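Laccase (Uncultured bacterium, PDB 4F7K) probably catalyses the oxidation of phenolic and related substrates coupled to the reduction of dioxygen to water, as a laccase of the multicopper oxidase family. Local coordinates at residues A[57-62]-A[99-104]; A[228-233]-A[373-378]. All coordinates share one frame; numbering follows the deposited sequence.

Contact 1. Residues A[57-62]-A[99-104]; sequences SAVHWH and FWYHSH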
loop_
_atom_site.group_PDB
_atom_site.type_symbol
_atom_site.label_atom_id
_atom_site.label_comp_id
_atom_site.label_asym_id
_atom_site.label_seq_id
_atom_site.Cartn_x
_atom_site.Cartn_y
_atom_site.Cartn_z
ATOM N N SER A 57 0.365 -19.984 5.059
ATOM C CA SER A 57 0.520 -18.544 4.924
ATOM C C SER A 57 1.874 -18.199 4.338
ATOM O O SER A 57 2.711 -19.084 4.130
ATOM C CB SER A 57 0.349 -17.840 6.261
ATOM O OG SER A 57 0.145 -16.462 6.015
ATOM N N ALA A 58 2.058 -16.918 4.047
ATOM C CA ALA A 58 3.311 -16.356 3.579
ATOM C C ALA A 58 3.111 -14.851 3.546
ATOM O O ALA A 58 1.956 -14.393 3.647
ATOM C CB ALA A 58 3.681 -16.901 2.176
ATOM N N VAL A 59 4.215 -14.089 3.436
ATOM C CA VAL A 59 4.162 -12.633 3.481
ATOM C C VAL A 59 4.689 -11.985 2.185
ATOM O O VAL A 59 5.772 -12.334 1.714
ATOM C CB VAL A 59 4.916 -12.066 4.691
ATOM C CG1 VAL A 59 4.774 -10.531 4.731
ATOM C CG2 VAL A 59 4.360 -12.665 6.028
ATOM N N HIS A 60 3.886 -11.086 1.596
ATOM C CA HIS A 60 4.299 -10.311 0.427
ATOM C C HIS A 60 4.750 -8.918 0.877
ATOM O O HIS A 60 4.100 -8.283 1.688
ATOM C CB HIS A 60 3.185 -10.231 -0.625
ATOM C CG HIS A 60 3.538 -9.396 -1.813
ATOM N ND1 HIS A 60 4.693 -9.595 -2.542
ATOM C CD2 HIS A 60 2.889 -8.367 -2.413
ATOM C CE1 HIS A 60 4.757 -8.711 -3.524
ATOM N NE2 HIS A 60 3.670 -7.962 -3.478
ATOM N N TRP A 61 5.891 -8.474 0.377
ATOM C CA TRP A 61 6.421 -7.157 0.671
ATOM C C TRP A 61 6.013 -6.308 -0.530
ATOM O O TRP A 61 6.639 -6.363 -1.583
ATOM C CB TRP A 61 7.953 -7.224 0.927
ATOM C CG TRP A 61 8.267 -8.430 1.730
ATOM C CD1 TRP A 61 8.550 -9.678 1.254
ATOM C CD2 TRP A 61 8.196 -8.553 3.166
ATOM N NE1 TRP A 61 8.713 -10.561 2.299
ATOM C CE2 TRP A 61 8.489 -9.900 3.482
ATOM C CE3 TRP A 61 7.960 -7.644 4.209
ATOM C CZ2 TRP A 61 8.511 -10.377 4.803
ATOM C CZ3 TRP A 61 8.008 -8.108 5.531
ATOM C CH2 TRP A 61 8.272 -9.467 5.811
ATOM N N HIS A 62 4.959 -5.521 -0.336
ATOM C CA HIS A 62 4.215 -4.862 -1.415
ATOM C C HIS A 62 4.926 -3.629 -1.991
ATOM O O HIS A 62 5.045 -2.612 -1.318
ATOM C CB HIS A 62 2.793 -4.501 -0.909
ATOM C CG HIS A 62 1.838 -4.174 -2.018
ATOM N ND1 HIS A 62 0.740 -4.945 -2.297
ATOM C CD2 HIS A 62 1.850 -3.186 -2.951
ATOM C CE1 HIS A 62 0.100 -4.448 -3.345
ATOM N NE2 HIS A 62 0.743 -3.367 -3.748
ATOM N N PHE A 99 6.279 1.641 1.929
ATOM C CA PHE A 99 5.847 0.374 1.353
ATOM C C PHE A 99 4.934 -0.286 2.383
ATOM O O PHE A 99 4.597 0.354 3.389
ATOM C CB PHE A 99 7.079 -0.463 0.955
ATOM C CG PHE A 99 7.902 0.195 -0.130
ATOM C CD1 PHE A 99 7.481 0.177 -1.457
ATOM C CD2 PHE A 99 9.085 0.866 0.183
ATOM C CE1 PHE A 99 8.209 0.800 -2.458
ATOM C CE2 PHE A 99 9.831 1.488 -0.808
ATOM C CZ PHE A 99 9.391 1.465 -2.148
ATOM N N TRP A 100 4.516 -1.535 2.136
ATOM C CA TRP A 100 3.822 -2.296 3.160
ATOM C C TRP A 100 3.960 -3.774 2.962
ATOM O O TRP A 100 4.511 -4.225 1.975
ATOM C CB TRP A 100 2.352 -1.840 3.312
ATOM C CG TRP A 100 1.351 -2.084 2.168
ATOM C CD1 TRP A 100 1.400 -1.610 0.880
ATOM C CD2 TRP A 100 0.080 -2.715 2.306
ATOM N NE1 TRP A 100 0.249 -1.957 0.191
ATOM C CE2 TRP A 100 -0.569 -2.652 1.050
ATOM C CE3 TRP A 100 -0.564 -3.355 3.374
ATOM C CZ2 TRP A 100 -1.833 -3.203 0.836
ATOM C CZ3 TRP A 100 -1.818 -3.902 3.163
ATOM C CH2 TRP A 100 -2.444 -3.842 1.896
ATOM N N TYR A 101 3.475 -4.546 3.928
ATOM C CA TYR A 101 3.576 -5.992 3.851
ATOM C C TYR A 101 2.233 -6.634 4.225
ATOM O O TYR A 101 1.471 -6.098 5.036
ATOM C CB TYR A 101 4.724 -6.440 4.761
ATOM C CG TYR A 101 4.508 -6.150 6.238
ATOM C CD1 TYR A 101 3.819 -7.074 7.059
ATOM C CD2 TYR A 101 5.017 -4.987 6.842
ATOM C CE1 TYR A 101 3.623 -6.832 8.436
ATOM C CE2 TYR A 101 4.834 -4.746 8.226
ATOM C CZ TYR A 101 4.121 -5.692 9.003
ATOM O OH TYR A 101 3.936 -5.519 10.358
ATOM N N HIS A 102 1.889 -7.765 3.622
ATOM C CA HIS A 102 0.621 -8.363 3.979
ATOM C C HIS A 102 0.660 -9.856 3.672
ATOM O O HIS A 102 1.465 -10.295 2.853
ATOM C CB HIS A 102 -0.554 -7.634 3.287
ATOM C CG HIS A 102 -0.403 -7.553 1.800
ATOM N ND1 HIS A 102 -0.592 -8.640 0.975
ATOM C CD2 HIS A 102 -0.018 -6.535 0.995
ATOM C CE1 HIS A 102 -0.367 -8.292 -0.277
ATOM N NE2 HIS A 102 -0.023 -7.019 -0.295
ATOM N N SER A 103 -0.181 -10.644 4.320
ATOM C CA SER A 103 -0.268 -12.037 3.932
ATOM C C SER A 103 -0.549 -12.122 2.422
ATOM O O SER A 103 -1.246 -11.279 1.846
ATOM C CB SER A 103 -1.308 -12.810 4.754
ATOM O OG SER A 103 -2.607 -12.734 4.161
ATOM N N HIS A 104 0.006 -13.148 1.799
ATOM C CA HIS A 104 -0.076 -13.320 0.340
ATOM C C HIS A 104 -1.506 -13.462 -0.174
ATOM O O HIS A 104 -1.765 -13.198 -1.349
ATOM C CB HIS A 104 0.704 -14.571 -0.082
ATOM C CG HIS A 104 -0.076 -15.835 0.087
ATOM N ND1 HIS A 104 -0.342 -16.390 1.334
ATOM C CD2 HIS A 104 -0.712 -16.614 -0.821
ATOM C CE1 HIS A 104 -1.075 -17.481 1.175
ATOM N NE2 HIS A 104 -1.302 -17.644 -0.122
#
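Two His-X-His motifs pair here: H60-W61-H62 on strand 59-62 lies against H102-S103-H104, whose H104 falls just past the end of antiparallel strand 99-103; the strand axes approach to 4.6 Å. Backbone bonds set the register: H60 N donates to H102 O at 2.8 Å, H102 N to H60 O, H62 N to W100 O and H104 N to A58 O. This pairing gathers H60, H62, W100 and H102 on one face and W61 with Y101 on the other.

The CG of H102 sits between the backbone N and the carbonyl carbon (chi1 54°), which turns the ring back toward the partner strand. There H102 NE2 meets H62 ND1 edge to edge at 3.0 Å and 163°, either being a possible donor. Its second nitrogen, ND1, donates almost straight (177°) to the next residue's carbonyl, S103 O, 2.9 Å away, and the two bonds fix the ring's rotation. An alanine at H102 would probably leave H62 ND1 without this mate and open a gap beside H60 CD2, which stands 3.8 Å from H102 NE2.

W100 NE1 lies over one face of the H62 imidazole in an offset stack, 3.5 Å from H62 CG, with H62 CB over the indole face; H62 NE2 bonds to T375 OG1. Both ring nitrogens of H60 bond outside the pair, ND1 to D71 O and NE2 to H354 NE2. On the reverse face W61 CE3 packs on Y101 CB at 3.5 Å.

Paired His-X-His strands are the hallmark of multicopper oxidases, where such histidines typically ligate the trinuclear copper cluster.

Contact 2. Residues A[228-233]-A[373-378]; sequences APAQRA and RDTTLV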
loop_
_atom_site.group_PDB
_atom_site.type_symbol
_atom_site.label_atom_id
_atom_site.label_comp_id
_atom_site.label_asym_id
_atom_site.label_seq_id
_atom_site.Cartn_x
_atom_site.Cartn_y
_atom_site.Cartn_z
ATOM N N ALA A 228 -6.475 3.998 -4.747
ATOM C CA ALA A 228 -7.045 2.674 -4.944
ATOM C C ALA A 228 -6.420 1.688 -3.948
ATOM O O ALA A 228 -5.428 2.018 -3.290
ATOM C CB ALA A 228 -6.872 2.201 -6.392
ATOM N N PRO A 229 -6.983 0.470 -3.841
ATOM C CA PRO A 229 -6.448 -0.521 -2.898
ATOM C C PRO A 229 -4.935 -0.685 -3.035
ATOM O O PRO A 229 -4.473 -0.806 -4.150
ATOM C CB PRO A 229 -7.163 -1.840 -3.311
ATOM C CG PRO A 229 -8.441 -1.373 -3.918
ATOM C CD PRO A 229 -8.207 0.000 -4.515
ATOM N N ALA A 230 -4.191 -0.664 -1.914
ATOM C CA ALA A 230 -2.735 -0.960 -1.853
ATOM C C ALA A 230 -1.837 0.192 -2.305
ATOM O O ALA A 230 -0.632 0.110 -2.190
ATOM C CB ALA A 230 -2.378 -2.254 -2.617
ATOM N N GLN A 231 -2.435 1.251 -2.830
ATOM C CA GLN A 231 -1.721 2.472 -3.267
ATOM C C GLN A 231 -1.328 3.349 -2.080
ATOM O O GLN A 231 -1.995 3.365 -1.023
ATOM C CB GLN A 231 -2.584 3.282 -4.253
ATOM C CG GLN A 231 -2.703 2.624 -5.651
ATOM C CD GLN A 231 -3.352 3.535 -6.695
ATOM O OE1 GLN A 231 -4.128 4.413 -6.349
ATOM N NE2 GLN A 231 -3.023 3.325 -7.980
ATOM N N ARG A 232 -0.223 4.060 -2.257
ATOM C CA ARG A 232 0.313 4.958 -1.246
ATOM C C ARG A 232 0.503 6.343 -1.836
ATOM O O ARG A 232 0.776 6.491 -3.060
ATOM C CB ARG A 232 1.677 4.448 -0.772
ATOM C CG ARG A 232 1.612 3.389 0.274
ATOM C CD ARG A 232 1.697 1.986 -0.304
ATOM N NE ARG A 232 2.994 1.755 -0.909
ATOM C CZ ARG A 232 3.182 1.199 -2.098
ATOM N NH1 ARG A 232 2.148 0.754 -2.792
ATOM N NH2 ARG A 232 4.421 1.061 -2.579
ATOM N N ALA A 233 0.387 7.362 -0.986
ATOM C CA ALA A 233 0.851 8.677 -1.365
ATOM C C ALA A 233 1.546 9.292 -0.164
ATOM O O ALA A 233 1.028 9.209 0.936
ATOM C CB ALA A 233 -0.266 9.566 -1.857
ATOM N N ARG A 373 3.999 3.658 -10.615
ATOM C CA ARG A 373 3.196 3.027 -9.578
ATOM C C ARG A 373 3.669 1.591 -9.413
ATOM O O ARG A 373 4.398 1.093 -10.254
ATOM C CB ARG A 373 1.726 2.974 -10.049
ATOM C CG ARG A 373 0.924 4.286 -9.982
ATOM C CD ARG A 373 0.280 4.382 -8.569
ATOM N NE ARG A 373 -0.598 5.525 -8.468
ATOM C CZ ARG A 373 -1.023 6.080 -7.344
ATOM N NH1 ARG A 373 -0.665 5.613 -6.136
ATOM N NH2 ARG A 373 -1.827 7.136 -7.458
ATOM N N ASP A 374 3.235 0.910 -8.352
ATOM C CA ASP A 374 3.379 -0.532 -8.331
ATOM C C ASP A 374 1.985 -1.202 -8.307
ATOM O O ASP A 374 1.880 -2.428 -8.446
ATOM C CB ASP A 374 4.334 -1.018 -7.203
ATOM C CG ASP A 374 3.881 -0.607 -5.803
ATOM O OD1 ASP A 374 2.658 -0.740 -5.499
ATOM O OD2 ASP A 374 4.758 -0.158 -4.992
ATOM N N THR A 375 0.938 -0.380 -8.193
ATOM C CA THR A 375 -0.432 -0.847 -8.106
ATOM C C THR A 375 -1.284 0.149 -8.849
ATOM O O THR A 375 -1.181 1.355 -8.604
ATOM C CB THR A 375 -0.926 -0.833 -6.621
ATOM O OG1 THR A 375 -0.006 -1.543 -5.790
ATOM C CG2 THR A 375 -2.319 -1.431 -6.459
ATOM N N THR A 376 -2.159 -0.342 -9.711
ATOM C CA THR A 376 -3.008 0.541 -10.456
ATOM C C THR A 376 -4.472 0.116 -10.401
ATOM O O THR A 376 -4.803 -0.886 -9.775
ATOM C CB THR A 376 -2.507 0.729 -11.893
ATOM O OG1 THR A 376 -3.278 1.748 -12.514
ATOM C CG2 THR A 376 -2.553 -0.564 -12.701
ATOM N N LEU A 377 -5.349 0.918 -10.984
ATOM C CA LEU A 377 -6.781 0.646 -10.928
ATOM C C LEU A 377 -7.365 0.836 -12.290
ATOM O O LEU A 377 -7.140 1.872 -12.904
ATOM C CB LEU A 377 -7.531 1.566 -9.943
ATOM C CG LEU A 377 -9.028 1.166 -9.929
ATOM C CD1 LEU A 377 -9.387 0.299 -8.731
ATOM C CD2 LEU A 377 -9.984 2.361 -10.091
ATOM N N VAL A 378 -8.078 -0.170 -12.777
ATOM C CA VAL A 378 -8.748 -0.056 -14.070
ATOM C C VAL A 378 -10.241 -0.155 -13.868
ATOM O O VAL A 378 -10.774 -1.223 -13.549
ATOM C CB VAL A 378 -8.289 -1.124 -15.069
ATOM C CG1 VAL A 378 -8.970 -0.918 -16.435
ATOM C CG2 VAL A 378 -6.764 -1.083 -15.226
#
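R232 and D374 carry the ionic part of this contact. The arginine grips the carboxylate end-on, NH1 to OD1 at 3.1 Å and NH2 to OD2 at 2.7 Å; both oxygens use their syn lone pairs, and the two flat groups are only 9° from coplanar. R232 NH1 also donates to A230 O, and T375 OG1 gives a second bond to D374 OD1 at 2.8 Å, so both sides of the bridge are braced.

Among the neutral hydrogen bonds, Q231 NE2 points straight at T375 O (2.8 Å, 177°), while Q231 OE1 accepts from A228 N across the type II turn 228-231. With both ends of the amide engaged, its plane is fixed, and the R373 guanidinium stacks on it, the planes 6° apart: Q231 NE2 sits 3.3 Å above the R373 guanidinium plane, displaced toward its rim. R373 NH1 is itself in a salt bridge with D212.

Packing completes the join: A228 CB rests on L377 CB at 3.7 Å, and T375 CG2 lies against both P229 O, 3.2 Å away, and A230 CB.

Two buried arginines, each matched to an aspartate, imply that charge is probably balanced locally where the residues after the 228-231 turn meet those leading into strand 375-378.

How the contacts relate
The two contacts follow one another along the chain; their centres are 15 Å apart and their atoms touch. H62 NE2 of contact 1 and T375 OG1 of contact 2 are 2.8 Å apart, a probable hydrogen bond, and W100 NE1 lies 3.3 Å from A230 O, another probable one. Packing adds to this: F99 CD1 is 3.4 Å from R232 NH2, and H62 CE1 is 3.4 Å from A230 CB. Contact 2 thus probably acts as a second shell to the histidine face of contact 1, T375 positioning H62. D374 O also accepts from H354 ND1, a histidine that meets H60 and stacks on H62, consistent with both contacts flanking the family's trinuclear copper site.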